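Local coordinates for UDP-N-acetylglucosamine 4,6-dehydratase (Vibrio fischeri, PDB 3PVZ), which catalyses the NAD-dependent removal of water from UDP-N-acetylglucosamine, as a lyase of the polysaccharide synthase family built on a Rossmann-type nucleotide-binding fold, at the nicotinamide-adenine-dinucleotide site. Residues are numbered along the deposited sequence; one frame, centred on the assembly and turned at random. Chains: chain A/B, UDP-N-acetylglucosamine 4,6-dehydratase.

The nicotinamide-adenine-dinucleotide site. Residues chain A 42, 44-47, 67-68, 96-98, 119-121, 123, 140, 163, 166, 179, 200-201, 203, 206-207; chain B 71. With NAD (nicotinamide-adenine-dinucleotide), chain C.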
loop_
_atom_site.group_PDB
_atom_site.type_symbol
_atom_site.label_atom_id
_atom_site.label_comp_id
_atom_site.label_asym_id
_atom_site.label_seq_id
_atom_site.Cartn_x
_atom_site.Cartn_y
_atom_site.Cartn_z
ATOM N N GLY A 42 -6.107 -8.162 -3.149
ATOM C CA GLY A 42 -5.853 -6.784 -3.518
ATOM C C GLY A 42 -7.138 -6.010 -3.611
ATOM O O GLY A 42 -7.261 -5.019 -4.385
ATOM N N ALA A 44 -8.547 -3.939 -1.602
ATOM C CA ALA A 44 -8.561 -2.515 -1.182
ATOM C C ALA A 44 -7.952 -1.578 -2.233
ATOM O O ALA A 44 -7.885 -0.381 -2.031
ATOM C CB ALA A 44 -7.850 -2.310 0.154
ATOM N N GLY A 45 -7.507 -2.126 -3.345
ATOM C CA GLY A 45 -6.826 -1.341 -4.361
ATOM C C GLY A 45 -7.869 -0.715 -5.261
ATOM O O GLY A 45 -9.078 -0.926 -5.074
ATOM N N SER A 46 -7.421 0.019 -6.278
ATOM C CA SER A 46 -8.362 0.765 -7.110
ATOM C C SER A 46 -9.274 -0.140 -7.912
ATOM O O SER A 46 -10.493 0.002 -7.790
ATOM C CB SER A 46 -7.642 1.771 -8.009
ATOM O OG SER A 46 -7.198 2.861 -7.204
ATOM N N ILE A 47 -8.752 -1.073 -8.700
ATOM C CA ILE A 47 -9.664 -2.002 -9.363
ATOM C C ILE A 47 -10.309 -3.009 -8.349
ATOM O O ILE A 47 -11.531 -3.318 -8.422
ATOM C CB ILE A 47 -9.000 -2.725 -10.506
ATOM C CG1 ILE A 47 -8.458 -1.690 -11.534
ATOM C CG2 ILE A 47 -10.049 -3.628 -11.152
ATOM C CD1 ILE A 47 -7.371 -2.156 -12.566
ATOM N N ASP A 67 -6.100 -7.511 1.690
ATOM C CA ASP A 67 -5.189 -6.504 1.157
ATOM C C ASP A 67 -4.296 -6.060 2.279
ATOM O O ASP A 67 -4.696 -6.081 3.436
ATOM C CB ASP A 67 -5.985 -5.288 0.645
ATOM C CG ASP A 67 -5.189 -4.410 -0.263
ATOM O OD1 ASP A 67 -4.248 -3.694 0.209
ATOM O OD2 ASP A 67 -5.569 -4.381 -1.454
ATOM N N ILE A 68 -3.090 -5.647 1.951
ATOM C CA ILE A 68 -2.173 -5.257 2.993
ATOM C C ILE A 68 -2.529 -3.912 3.549
ATOM O O ILE A 68 -2.180 -3.650 4.678
ATOM C CB ILE A 68 -0.683 -5.247 2.572
ATOM C CG1 ILE A 68 -0.491 -4.539 1.245
ATOM C CG2 ILE A 68 -0.150 -6.627 2.457
ATOM C CD1 ILE A 68 0.946 -4.368 0.875
ATOM N N LEU A 96 -4.213 -8.705 5.211
ATOM C CA LEU A 96 -3.152 -9.689 5.160
ATOM C C LEU A 96 -2.324 -9.501 3.867
ATOM O O LEU A 96 -2.817 -8.992 2.851
ATOM C CB LEU A 96 -3.769 -11.072 5.177
ATOM C CG LEU A 96 -4.605 -11.580 6.357
ATOM C CD1 LEU A 96 -5.148 -13.040 6.054
ATOM C CD2 LEU A 96 -3.791 -11.532 7.583
ATOM N N ASP A 97 -1.051 -9.822 3.969
ATOM C CA ASP A 97 -0.158 -9.903 2.878
ATOM C C ASP A 97 -0.238 -11.343 2.346
ATOM O O ASP A 97 -0.029 -12.309 3.087
ATOM C CB ASP A 97 1.241 -9.641 3.393
ATOM C CG ASP A 97 2.291 -9.612 2.281
ATOM O OD1 ASP A 97 2.282 -10.507 1.376
ATOM O OD2 ASP A 97 3.141 -8.684 2.324
ATOM N N ILE A 98 -0.488 -11.481 1.064
ATOM C CA ILE A 98 -0.761 -12.786 0.454
ATOM C C ILE A 98 0.481 -13.724 0.526
ATOM O O ILE A 98 0.340 -14.963 0.499
ATOM C CB ILE A 98 -1.178 -12.556 -0.984
ATOM C CG1 ILE A 98 -2.541 -11.871 -1.031
ATOM C CG2 ILE A 98 -1.224 -13.854 -1.805
ATOM C CD1 ILE A 98 -2.803 -11.227 -2.420
ATOM N N LEU A 119 -6.505 -8.873 -7.768
ATOM C CA LEU A 119 -6.228 -7.554 -8.269
ATOM C C LEU A 119 -5.069 -6.994 -7.458
ATOM O O LEU A 119 -4.911 -5.794 -7.375
ATOM C CB LEU A 119 -7.456 -6.614 -8.108
ATOM C CG LEU A 119 -8.619 -6.843 -9.086
ATOM C CD1 LEU A 119 -8.125 -6.847 -10.545
ATOM C CD2 LEU A 119 -9.399 -8.114 -8.727
ATOM N N SER A 120 -4.217 -7.863 -6.910
ATOM C CA SER A 120 -3.061 -7.389 -6.152
ATOM C C SER A 120 -1.871 -7.343 -7.106
ATOM O O SER A 120 -1.803 -8.139 -8.030
ATOM C CB SER A 120 -2.796 -8.292 -4.955
ATOM O OG SER A 120 -2.134 -9.490 -5.366
ATOM N N ALA A 121 -0.945 -6.436 -6.850
ATOM C CA ALA A 121 0.247 -6.203 -7.717
ATOM C C ALA A 121 1.131 -5.144 -7.147
ATOM O O ALA A 121 0.696 -4.353 -6.310
ATOM C CB ALA A 121 -0.130 -5.744 -9.123
ATOM N N LYS A 123 2.795 -2.275 -9.411
ATOM C CA LYS A 123 2.478 -1.826 -10.761
ATOM C C LYS A 123 3.307 -0.649 -11.273
ATOM O O LYS A 123 3.249 -0.393 -12.465
ATOM C CB LYS A 123 0.978 -1.478 -10.899
ATOM C CG LYS A 123 0.539 -0.247 -10.069
ATOM C CD LYS A 123 -0.788 0.328 -10.507
ATOM C CE LYS A 123 -1.217 1.487 -9.579
ATOM N NZ LYS A 123 -2.606 1.996 -9.952
ATOM N N VAL A 140 5.286 -10.645 -5.609
ATOM C CA VAL A 140 3.880 -10.226 -5.639
ATOM C C VAL A 140 3.228 -10.538 -6.989
ATOM O O VAL A 140 2.100 -11.029 -7.016
ATOM C CB VAL A 140 3.701 -8.748 -5.325
ATOM C CG1 VAL A 140 2.223 -8.345 -5.559
ATOM C CG2 VAL A 140 4.136 -8.425 -3.899
ATOM N N VAL A 163 -5.390 -10.117 -13.735
ATOM C CA VAL A 163 -5.190 -9.124 -14.783
ATOM C C VAL A 163 -4.193 -9.612 -15.811
ATOM O O VAL A 163 -3.282 -10.360 -15.478
ATOM C CB VAL A 163 -4.631 -7.822 -14.234
ATOM C CG1 VAL A 163 -5.443 -7.373 -13.039
ATOM C CG2 VAL A 163 -3.134 -8.002 -13.888
ATOM N N ASP A 166 -0.871 -5.089 -19.859
ATOM C CA ASP A 166 -1.636 -3.944 -20.378
ATOM C C ASP A 166 -1.753 -3.951 -21.907
ATOM O O ASP A 166 -2.732 -3.442 -22.462
ATOM C CB ASP A 166 -1.007 -2.606 -19.948
ATOM C CG ASP A 166 -1.007 -2.397 -18.452
ATOM O OD1 ASP A 166 -1.525 -3.237 -17.686
ATOM O OD2 ASP A 166 -0.468 -1.364 -18.023
ATOM N N LYS A 179 4.669 -9.296 -15.571
ATOM C CA LYS A 179 3.306 -9.723 -15.934
ATOM C C LYS A 179 3.367 -10.749 -17.094
ATOM O O LYS A 179 2.530 -11.646 -17.184
ATOM C CB LYS A 179 2.400 -8.537 -16.315
ATOM C CG LYS A 179 2.249 -7.384 -15.272
ATOM C CD LYS A 179 1.198 -7.695 -14.199
ATOM C CE LYS A 179 0.797 -6.423 -13.383
ATOM N NZ LYS A 179 -0.165 -5.550 -14.106
ATOM N N PHE A 200 -6.959 -3.700 -19.302
ATOM C CA PHE A 200 -7.600 -2.404 -19.040
ATOM C C PHE A 200 -6.920 -1.226 -19.752
ATOM O O PHE A 200 -5.730 -1.261 -19.997
ATOM C CB PHE A 200 -7.582 -2.066 -17.547
ATOM C CG PHE A 200 -8.220 -3.097 -16.647
ATOM C CD1 PHE A 200 -9.548 -3.023 -16.306
ATOM C CD2 PHE A 200 -7.451 -4.082 -16.063
ATOM C CE1 PHE A 200 -10.105 -3.930 -15.408
ATOM C CE2 PHE A 200 -8.023 -5.000 -15.204
ATOM C CZ PHE A 200 -9.358 -4.929 -14.901
ATOM N N ALA A 201 -7.718 -0.232 -20.127
ATOM C CA ALA A 201 -7.289 1.142 -20.386
ATOM C C ALA A 201 -6.842 1.788 -19.076
ATOM O O ALA A 201 -6.916 1.182 -18.018
ATOM C CB ALA A 201 -8.483 1.926 -20.948
ATOM N N VAL A 203 -7.390 3.488 -15.774
ATOM C CA VAL A 203 -8.548 3.632 -14.912
ATOM C C VAL A 203 -8.551 4.993 -14.179
ATOM O O VAL A 203 -7.742 5.233 -13.291
ATOM C CB VAL A 203 -8.654 2.460 -13.918
ATOM C CG1 VAL A 203 -9.922 2.625 -13.064
ATOM C CG2 VAL A 203 -8.698 1.103 -14.662
ATOM N N SER A 206 -7.317 6.118 -10.542
ATOM C CA SER A 206 -6.808 4.994 -9.775
ATOM C C SER A 206 -5.620 5.473 -8.913
ATOM O O SER A 206 -4.881 6.405 -9.277
ATOM C CB SER A 206 -6.456 3.820 -10.681
ATOM O OG SER A 206 -5.358 4.095 -11.497
ATOM N N ASP A 207 -5.521 4.875 -7.738
ATOM C CA ASP A 207 -4.481 5.167 -6.765
ATOM C C ASP A 207 -3.096 5.128 -7.393
ATOM O O ASP A 207 -2.796 4.249 -8.182
ATOM C CB ASP A 207 -4.543 4.149 -5.603
ATOM C CG ASP A 207 -3.863 4.653 -4.317
ATOM O OD1 ASP A 207 -3.488 5.857 -4.245
ATOM O OD2 ASP A 207 -3.738 3.850 -3.346
ATOM N N ASN B 71 2.020 2.733 -3.624
ATOM C CA ASN B 71 1.286 3.954 -3.960
ATOM C C ASN B 71 1.562 5.156 -3.044
ATOM O O ASN B 71 1.844 6.244 -3.521
ATOM C CB ASN B 71 -0.217 3.693 -4.025
ATOM C CG ASN B 71 -0.624 2.929 -5.269
ATOM O OD1 ASN B 71 0.038 2.993 -6.312
ATOM N ND2 ASN B 71 -1.712 2.215 -5.172
HETATM P PA NAD C . -3.475 -0.631 -6.945
HETATM O O1A NAD C . -2.111 -0.173 -6.541
HETATM O O2A NAD C . -4.492 0.416 -6.608
HETATM O O5B NAD C . -3.999 -1.803 -6.007
HETATM C C5B NAD C . -3.131 -2.951 -5.888
HETATM C C4B NAD C . -3.556 -3.560 -4.547
HETATM O O4B NAD C . -2.841 -4.738 -4.240
HETATM C C3B NAD C . -3.298 -2.542 -3.391
HETATM O O3B NAD C . -4.463 -2.335 -2.619
HETATM C C2B NAD C . -2.169 -3.228 -2.586
HETATM O O2B NAD C . -2.110 -2.853 -1.215
HETATM C C1B NAD C . -2.561 -4.698 -2.866
HETATM N N9A NAD C . -1.440 -5.591 -2.615
HETATM C C8A NAD C . -0.210 -5.517 -3.142
HETATM N N7A NAD C . 0.561 -6.436 -2.660
HETATM C C5A NAD C . -0.213 -7.213 -1.842
HETATM C C6A NAD C . 0.026 -8.326 -1.042
HETATM N N6A NAD C . 1.282 -8.880 -1.094
HETATM N N1A NAD C . -0.952 -8.843 -0.304
HETATM C C2A NAD C . -2.159 -8.288 -0.291
HETATM N N3A NAD C . -2.417 -7.224 -1.010
HETATM C C4A NAD C . -1.490 -6.674 -1.783
HETATM O O3 NAD C . -3.444 -1.056 -8.497
HETATM P PN NAD C . -4.824 -1.005 -9.362
HETATM O O1N NAD C . -4.910 0.310 -10.119
HETATM O O2N NAD C . -6.099 -1.347 -8.709
HETATM O O5D NAD C . -4.397 -2.053 -10.566
HETATM C C5D NAD C . -4.543 -3.404 -10.156
HETATM C C4D NAD C . -4.088 -4.324 -11.295
HETATM O O4D NAD C . -4.606 -3.836 -12.573
HETATM C C3D NAD C . -2.549 -4.279 -11.425
HETATM O O3D NAD C . -1.995 -5.499 -11.966
HETATM C C2D NAD C . -2.330 -3.200 -12.509
HETATM O O2D NAD C . -1.076 -3.349 -13.191
HETATM C C1D NAD C . -3.499 -3.487 -13.451
HETATM N N1N NAD C . -3.817 -2.341 -14.317
HETATM C C2N NAD C . -4.193 -1.192 -13.743
HETATM C C3N NAD C . -4.518 -0.091 -14.507
HETATM C C7N NAD C . -4.906 1.190 -13.892
HETATM O O7N NAD C . -5.097 2.129 -14.661
HETATM N N7N NAD C . -5.016 1.360 -12.566
HETATM C C4N NAD C . -4.453 -0.185 -15.919
HETATM C C5N NAD C . -4.076 -1.396 -16.476
HETATM C C6N NAD C . -3.749 -2.469 -15.645
HETATM O O HOH W 1 -6.685 -3.474 -6.950
HETATM O O HOH W 2 -0.635 -0.911 -14.780
HETATM O O HOH W 3 -4.045 4.498 -14.144
#
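NAD lies almost wholly enclosed, with 763 of its 823 Å² buried by protein, a worked example of how an extended-type short-chain dehydrogenase takes in a whole dinucleotide. The Rossmann glycine loop, GAGSIG, runs into helix 46-56, whose first turn offers A:Ser46 N to the adenosine-side phosphate oxygen O2A and A:Ile47 N to the nicotinamide-side oxygen NAD O2N (2.7 Å), so the helix start may help balance the diphosphate charge. Water 1 joins O2N to the carbonyls of A:Gly42 and A:Leu119.

A:Lys123 can be followed outward along its side chain. CG is tucked into the crowded position flanked by backbone N and C (chi1 67°) and the chain runs straight beyond it, so A:Lys123 CB lies alongside the nicotinamide ribose, 3.6 Å from NAD O2D. CD and CE then pass the bridging oxygen O3, and at the tip A:Lys123 NZ forms a salt bridge with NAD O1N at 2.9 Å. The same ammonium donates to A:Asp207 O, almost along the C=O axis (169°), which helps fix its position. From the second chain of the deposited assembly, B:Asn71 ND2 donates to the phosphate oxygen NAD O1A at 2.8 Å, the oxygen sitting out of the amide plane; if this pair is the biological one, the partner completes the site.

A:Asp67, its CG anti to the backbone N (chi1 -163°), grips the adenosine ribose by both syn lone pairs: OD1 takes the 2'-hydroxyl O2B, and A:Asp67 OD2 the 3'-hydroxyl NAD O3B at 2.6 Å. A:Ala44 N steadies OD2 from above the carboxylate plane. Adenine lies between A:Ile68 CG2 over its six-membered ring and A:Ser120 CB over its five-membered ring, while A:Ile98 N reads NAD N1A at 3.0 Å.

At the far end, A:Lys179, kinked at its second and last torsions, forks NZ between ribose hydroxyls O2D and O3D. The carboxamide is oriented by A:Val203 N to NAD O7N (2.9 Å) and by N7N to A:Ser206 OG, and A:Phe200 meets the nicotinamide edge-to-face. The site thus holds the cofactor extended, with its nicotinamide fixed for the hydride transfer expected in dehydratases of this family.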